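TonB-dependent siderophore receptor (PDB 5NEC) probably takes up ferric siderophores across the outer membrane of Pseudomonas aeruginosa as a plugged beta-barrel powered through TonB. Local coordinates at residues A[330-335]-A[379-384]; A[55-60]-A[75-80]; A[441-444]-A[448-451]. All coordinates share one frame; numbering follows the deposited sequence.

In the fold
From the N terminus, contact 2 comes first, within the plug: strand 54-57 runs into helix 59-64, and after helix 70-74 the chain returns so that 75-80 packs on 55-60, closing a short, largely helical excursion. The barrel follows. Contact 1 closes the long hairpin of strands 327-354 and 357-379, joining the start of the first to the loop that leaves the second. Contact 3 then closes the tight turn between strands 426-444 and 447-464. The three follow in series, neither nesting nor crossing. Contacts 1 and 3 lie on opposite sides of the chain's centre, their own centres 59 Å apart; contact 2 is the most central.

Contact 1: A[330-335]-A[379-384]; sequences RRQNNR and VDTNTG
At one end of the TonB-dependent receptor beta-barrel, probably the extracellular one, Gln-332 of strand 327-354 packs against Val-379 and Thr-381, where the chain leaves strand 357-379 for a long loop. No hydrogen bond joins the two segments here; the contact is made by carbon and by the flank of an amide. Gln-332 has CG anti to its backbone N (chi1 160°) and then bends at chi2, which lays the carboxamide across the valine, with CD 3.5 Å from Val-379 CG2 and NE2 3.5 Å from Val-379 CB. A glutamine suits the place because its methylenes offer apolar surface while its amide oxygen remains available: OE1 accepts a nearly straight bond from Asn-334 ND2 at 2.6 Å, which should restrain rotation of the amide. Asn-334 in turn uses OD1 to accept from the backbone N of Tyr-377, so its side chain bridges to strand 357-379. At the other end of the segment, Arg-330 turns its guanidinium away from the loop, to a salt bridge with Asp-413. The departing loop is shaped by two successive Asx turns: Asp-380 OD1 accepts from Asn-382 N at 3.1 Å, and Asn-382 OD1 from Gly-384 N at 2.9 Å. From within the first of these turns, Thr-381 sends its methyl CG2 to 3.6 Å from Gln-332 CB and 3.9 Å from Arg-330 O.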
# COMPACT_ATOMS: atom_id res chain seq x y z
N ARG A 330 24.16 7.54 -16.30
CA ARG A 330 23.20 6.44 -16.09
C ARG A 330 23.71 5.48 -15.03
O ARG A 330 24.26 4.44 -15.32
CB ARG A 330 22.92 5.69 -17.38
CG ARG A 330 22.08 6.51 -18.34
CD ARG A 330 22.04 5.80 -19.67
NE ARG A 330 21.06 6.35 -20.61
CZ ARG A 330 21.22 6.41 -21.94
NH1 ARG A 330 22.35 5.99 -22.51
NH2 ARG A 330 20.27 6.92 -22.70
N ARG A 331 23.54 5.88 -13.79
CA ARG A 331 23.89 5.02 -12.68
C ARG A 331 22.89 3.86 -12.64
O ARG A 331 21.67 3.99 -12.89
CB ARG A 331 23.96 5.78 -11.36
CG ARG A 331 23.15 5.25 -10.20
CD ARG A 331 23.70 4.05 -9.46
NE ARG A 331 23.39 4.31 -8.05
CZ ARG A 331 23.35 3.43 -7.05
NH1 ARG A 331 23.62 2.14 -7.22
NH2 ARG A 331 23.03 3.88 -5.85
N GLN A 332 23.44 2.74 -12.28
CA GLN A 332 22.80 1.47 -12.34
C GLN A 332 22.51 1.09 -10.91
O GLN A 332 23.39 1.16 -10.06
CB GLN A 332 23.79 0.54 -13.03
CG GLN A 332 23.59 -0.91 -12.82
CD GLN A 332 24.01 -1.41 -11.47
OE1 GLN A 332 23.18 -1.99 -10.78
NE2 GLN A 332 25.25 -1.19 -11.07
N ASN A 333 21.28 0.70 -10.62
CA ASN A 333 20.98 0.10 -9.32
C ASN A 333 20.27 -1.21 -9.56
O ASN A 333 19.64 -1.41 -10.62
CB ASN A 333 20.13 1.04 -8.49
CG ASN A 333 20.34 0.86 -6.99
OD1 ASN A 333 20.88 -0.15 -6.52
ND2 ASN A 333 19.92 1.85 -6.23
N ASN A 334 20.39 -2.11 -8.60
CA ASN A 334 19.84 -3.45 -8.77
C ASN A 334 19.57 -4.16 -7.46
O ASN A 334 20.09 -3.79 -6.40
CB ASN A 334 20.78 -4.31 -9.62
CG ASN A 334 22.04 -4.70 -8.88
OD1 ASN A 334 22.02 -5.58 -8.03
ND2 ASN A 334 23.14 -4.07 -9.22
N ARG A 335 18.74 -5.19 -7.57
CA ARG A 335 18.47 -6.09 -6.46
C ARG A 335 17.98 -7.45 -6.97
O ARG A 335 17.12 -7.53 -7.85
CB ARG A 335 17.45 -5.48 -5.52
CG ARG A 335 17.36 -6.24 -4.20
CD ARG A 335 16.63 -5.49 -3.11
NE ARG A 335 15.59 -4.60 -3.63
CZ ARG A 335 14.44 -4.99 -4.20
NH1 ARG A 335 14.14 -6.28 -4.37
NH2 ARG A 335 13.60 -4.06 -4.64
N VAL A 379 28.09 -4.41 -12.37
CA VAL A 379 27.81 -3.81 -13.68
C VAL A 379 28.85 -2.73 -13.99
O VAL A 379 29.13 -1.89 -13.16
CB VAL A 379 26.42 -3.15 -13.72
CG1 VAL A 379 26.08 -2.68 -15.13
CG2 VAL A 379 25.34 -4.09 -13.19
N ASP A 380 29.42 -2.76 -15.19
CA ASP A 380 30.33 -1.71 -15.61
C ASP A 380 29.55 -0.50 -16.14
O ASP A 380 28.96 -0.56 -17.23
CB ASP A 380 31.26 -2.25 -16.71
CG ASP A 380 32.40 -1.28 -17.05
OD1 ASP A 380 32.57 -0.23 -16.37
OD2 ASP A 380 33.12 -1.62 -18.02
N THR A 381 29.55 0.59 -15.37
CA THR A 381 29.02 1.87 -15.82
C THR A 381 30.09 3.01 -15.96
O THR A 381 29.75 4.19 -15.92
CB THR A 381 27.92 2.35 -14.87
OG1 THR A 381 28.45 2.43 -13.56
CG2 THR A 381 26.71 1.37 -14.91
N ASN A 382 31.35 2.63 -16.16
CA ASN A 382 32.45 3.59 -16.21
C ASN A 382 32.28 4.53 -17.41
O ASN A 382 32.20 4.07 -18.55
CB ASN A 382 33.76 2.82 -16.35
CG ASN A 382 34.99 3.69 -16.22
OD1 ASN A 382 34.96 4.91 -16.33
ND2 ASN A 382 36.11 3.05 -15.95
N THR A 383 32.24 5.84 -17.14
CA THR A 383 32.04 6.84 -18.21
C THR A 383 33.30 7.16 -19.00
O THR A 383 33.21 7.73 -20.08
CB THR A 383 31.53 8.18 -17.66
OG1 THR A 383 32.53 8.77 -16.81
CG2 THR A 383 30.21 8.00 -16.91
N GLY A 384 34.45 6.80 -18.46
CA GLY A 384 35.74 7.16 -19.04
C GLY A 384 36.33 8.41 -18.40
O GLY A 384 37.50 8.67 -18.59

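Contact 2: A[55-60]-A[75-80]; sequences TVVPKQ and RTVPGI
Val-57 and Val-77 form the tight centre of this contact in the plug domain, where strand 54-57, an outermost strand of the plug's mixed sheet, meets the loop that follows helix 70-74. Their methyls Val-57 CG2 and Val-77 CG2 touch at 3.6 Å. In both valines CG1 is anti to the backbone N (chi1 -176° in Val-57 and 179° in Val-77), leaving the CG2 branches to meet each other. Branched, purely apolar residues fit here: the backbones stay well apart, with CA of Thr-55 7.6 Å from CA of Val-77, and side chains alone span the space. Backbone pairing of the strand goes instead to strand 124-130, through Val-57 with Ile-127 and Thr-55 with Val-129.

Packing is looser on either side of the valine pair. Toward the partly exposed Thr-55, only a methyl takes part, CG2 lying 3.9 Å from Val-77 CG2, the two side chains running past one another in opposite senses; Lys-131 touches both residues. Phe-599 of barrel strand 596-609 touches Thr-55, Val-57 and Thr-76 alike, tying the plug to the barrel wall. At the other flank, Thr-76 is buried, yet its hydroxyl has a partner, the carbonyl O of Ala-73 in the preceding helix. The same oxygen, Thr-76 OG1, is equidistant from the two methyls of Val-57, 4.0 Å from both CG1 and CG2.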
# COMPACT_ATOMS: atom_id res chain seq x y z
N THR A 55 -10.03 3.77 8.16
CA THR A 55 -10.72 4.03 6.90
C THR A 55 -10.69 2.78 6.03
O THR A 55 -9.62 2.23 5.76
CB THR A 55 -10.08 5.19 6.11
OG1 THR A 55 -10.02 6.36 6.94
CG2 THR A 55 -10.86 5.50 4.82
N VAL A 56 -11.86 2.33 5.60
CA VAL A 56 -11.96 1.21 4.69
C VAL A 56 -12.22 1.73 3.27
O VAL A 56 -13.14 2.51 3.05
CB VAL A 56 -13.04 0.22 5.15
CG1 VAL A 56 -13.16 -0.94 4.16
CG2 VAL A 56 -12.70 -0.28 6.56
N VAL A 57 -11.37 1.36 2.32
CA VAL A 57 -11.63 1.63 0.91
C VAL A 57 -12.44 0.44 0.41
O VAL A 57 -11.89 -0.65 0.25
CB VAL A 57 -10.36 1.78 0.07
CG1 VAL A 57 -10.72 2.17 -1.37
CG2 VAL A 57 -9.44 2.82 0.70
N PRO A 58 -13.75 0.64 0.18
CA PRO A 58 -14.60 -0.48 -0.23
C PRO A 58 -14.47 -0.83 -1.70
O PRO A 58 -14.02 -0.01 -2.51
CB PRO A 58 -16.00 0.03 0.07
CG PRO A 58 -15.91 1.50 -0.15
CD PRO A 58 -14.50 1.91 0.19
N LYS A 59 -14.89 -2.05 -2.02
CA LYS A 59 -14.92 -2.58 -3.38
C LYS A 59 -15.38 -1.58 -4.43
O LYS A 59 -14.78 -1.47 -5.50
CB LYS A 59 -15.85 -3.80 -3.42
CG LYS A 59 -15.81 -4.61 -4.71
CD LYS A 59 -17.10 -5.38 -4.96
CE LYS A 59 -17.31 -6.46 -3.90
NZ LYS A 59 -18.73 -6.89 -3.76
N GLN A 60 -16.47 -0.88 -4.13
CA GLN A 60 -17.13 -0.01 -5.10
C GLN A 60 -16.29 1.20 -5.45
O GLN A 60 -16.33 1.65 -6.60
CB GLN A 60 -18.51 0.44 -4.59
CG GLN A 60 -19.45 0.94 -5.68
CD GLN A 60 -19.64 -0.08 -6.79
OE1 GLN A 60 -19.79 -1.27 -6.54
NE2 GLN A 60 -19.59 0.38 -8.02
N ARG A 75 -4.79 6.56 -3.21
CA ARG A 75 -4.92 8.00 -3.46
C ARG A 75 -6.20 8.60 -2.86
O ARG A 75 -6.24 9.79 -2.58
CB ARG A 75 -4.80 8.33 -4.96
CG ARG A 75 -6.08 8.28 -5.80
CD ARG A 75 -5.74 8.28 -7.30
NE ARG A 75 -6.90 8.43 -8.18
CZ ARG A 75 -7.63 7.44 -8.72
NH1 ARG A 75 -7.40 6.14 -8.47
NH2 ARG A 75 -8.63 7.76 -9.53
N THR A 76 -7.23 7.76 -2.66
CA THR A 76 -8.48 8.16 -1.99
C THR A 76 -8.39 8.39 -0.47
O THR A 76 -9.31 8.91 0.11
CB THR A 76 -9.63 7.14 -2.26
OG1 THR A 76 -9.21 5.81 -1.90
CG2 THR A 76 -10.05 7.17 -3.70
N VAL A 77 -7.31 7.97 0.16
CA VAL A 77 -7.12 8.16 1.59
C VAL A 77 -5.93 9.10 1.80
O VAL A 77 -4.79 8.68 1.60
CB VAL A 77 -6.88 6.83 2.32
CG1 VAL A 77 -6.67 7.06 3.81
CG2 VAL A 77 -8.06 5.89 2.08
N PRO A 78 -6.19 10.34 2.23
CA PRO A 78 -5.13 11.35 2.28
C PRO A 78 -4.09 11.08 3.34
O PRO A 78 -4.38 10.44 4.35
CB PRO A 78 -5.90 12.63 2.63
CG PRO A 78 -7.03 12.14 3.49
CD PRO A 78 -7.42 10.80 2.91
N GLY A 79 -2.88 11.55 3.11
CA GLY A 79 -1.76 11.38 4.06
C GLY A 79 -0.99 10.06 4.00
O GLY A 79 -0.16 9.79 4.88
N ILE A 80 -1.26 9.24 3.00
CA ILE A 80 -0.52 8.00 2.78
C ILE A 80 0.36 8.28 1.58
O ILE A 80 -0.15 8.46 0.48
CB ILE A 80 -1.45 6.79 2.50
CG1 ILE A 80 -2.47 6.65 3.64
CG2 ILE A 80 -0.64 5.51 2.34
CD1 ILE A 80 -3.28 5.39 3.54

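Contact 3: A[441-444]-A[448-451]; sequences IDLN and QVNI
Asp-442 and Gln-448 share nearly the same first torsion, chi1 -66° and -54°, which sets CG of each beside its own backbone N and sends the two side chains out side by side in the same direction. The glutamine continues extended, so its length runs past the carboxylate: Asp-442 OD1 lies 3.4 Å from Gln-448 CG and 3.6 Å from Gln-448 NE2. Carboxylate and amide planes stand 86° apart, an approach that makes van der Waals contact without a hydrogen bond. These residues form a non-hydrogen-bonded pair in an antiparallel beta-hairpin of the barrel wall, close to the short turn joining strands 426-444 and 447-464. Polar side chains suit this face, where Gln-448 also touches Asp-49 of the plug region. The adjoining pair, Ile-441 with Val-449, is hydrogen-bonded: Ile-441 N donates to Val-449 O at 2.9 Å, and Val-449 N returns the bond to Ile-441 O at 3.0 Å. That carbonyl also receives a CA-H...O contact from Gln-448. Ile-441 and Val-449 place apolar, beta-branched side chains on the other face, a choice consistent with a lipid-facing surface. Nearer the turn, Leu-443 crosses toward the same valine, bringing CD1 within 3.8 Å of Val-449 CG2.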
# COMPACT_ATOMS: atom_id res chain seq x y z
N ILE A 441 -15.21 -4.04 26.53
CA ILE A 441 -16.18 -4.21 27.61
C ILE A 441 -17.30 -3.19 27.43
O ILE A 441 -17.02 -2.00 27.38
CB ILE A 441 -15.50 -4.03 28.98
CG1 ILE A 441 -14.19 -4.85 29.02
CG2 ILE A 441 -16.46 -4.42 30.08
CD1 ILE A 441 -13.43 -4.83 30.33
N ASP A 442 -18.54 -3.64 27.28
CA ASP A 442 -19.70 -2.72 27.29
C ASP A 442 -20.09 -2.50 28.73
O ASP A 442 -20.62 -3.41 29.36
CB ASP A 442 -20.92 -3.28 26.56
CG ASP A 442 -20.70 -3.45 25.09
OD1 ASP A 442 -20.05 -2.58 24.47
OD2 ASP A 442 -21.20 -4.46 24.53
N LEU A 443 -19.81 -1.31 29.25
CA LEU A 443 -20.17 -0.96 30.62
C LEU A 443 -21.68 -0.70 30.73
O LEU A 443 -22.34 -1.24 31.61
CB LEU A 443 -19.35 0.24 31.11
CG LEU A 443 -17.82 0.01 31.11
CD1 LEU A 443 -17.09 1.30 31.48
CD2 LEU A 443 -17.41 -1.11 32.06
N ASN A 444 -22.21 0.12 29.82
CA ASN A 444 -23.66 0.25 29.57
C ASN A 444 -23.83 0.67 28.11
O ASN A 444 -22.86 0.62 27.36
CB ASN A 444 -24.34 1.22 30.55
CG ASN A 444 -23.72 2.61 30.55
OD1 ASN A 444 -23.26 3.13 29.52
ND2 ASN A 444 -23.72 3.24 31.72
N GLN A 448 -18.02 2.27 26.70
CA GLN A 448 -17.22 1.08 26.36
C GLN A 448 -15.75 1.32 26.67
O GLN A 448 -15.27 2.45 26.53
CB GLN A 448 -17.34 0.75 24.88
CG GLN A 448 -18.76 0.58 24.38
CD GLN A 448 -18.86 0.32 22.89
OE1 GLN A 448 -19.76 0.85 22.24
NE2 GLN A 448 -17.95 -0.50 22.34
N VAL A 449 -15.04 0.28 27.10
CA VAL A 449 -13.60 0.34 27.34
C VAL A 449 -12.92 -0.73 26.51
O VAL A 449 -13.35 -1.87 26.52
CB VAL A 449 -13.27 0.11 28.82
CG1 VAL A 449 -11.77 -0.05 29.02
CG2 VAL A 449 -13.81 1.25 29.65
N ASN A 450 -11.85 -0.34 25.79
CA ASN A 450 -10.99 -1.25 25.02
C ASN A 450 -9.63 -1.33 25.68
O ASN A 450 -9.05 -0.31 26.00
CB ASN A 450 -10.77 -0.76 23.59
CG ASN A 450 -12.01 -0.92 22.72
OD1 ASN A 450 -11.96 -1.49 21.63
ND2 ASN A 450 -13.14 -0.40 23.19
N ILE A 451 -9.13 -2.54 25.89
CA ILE A 451 -7.76 -2.77 26.32
C ILE A 451 -7.16 -3.81 25.39
O ILE A 451 -7.86 -4.71 24.92
CB ILE A 451 -7.67 -3.21 27.80
CG1 ILE A 451 -8.52 -4.45 28.07
CG2 ILE A 451 -8.11 -2.05 28.69
CD1 ILE A 451 -8.39 -5.00 29.47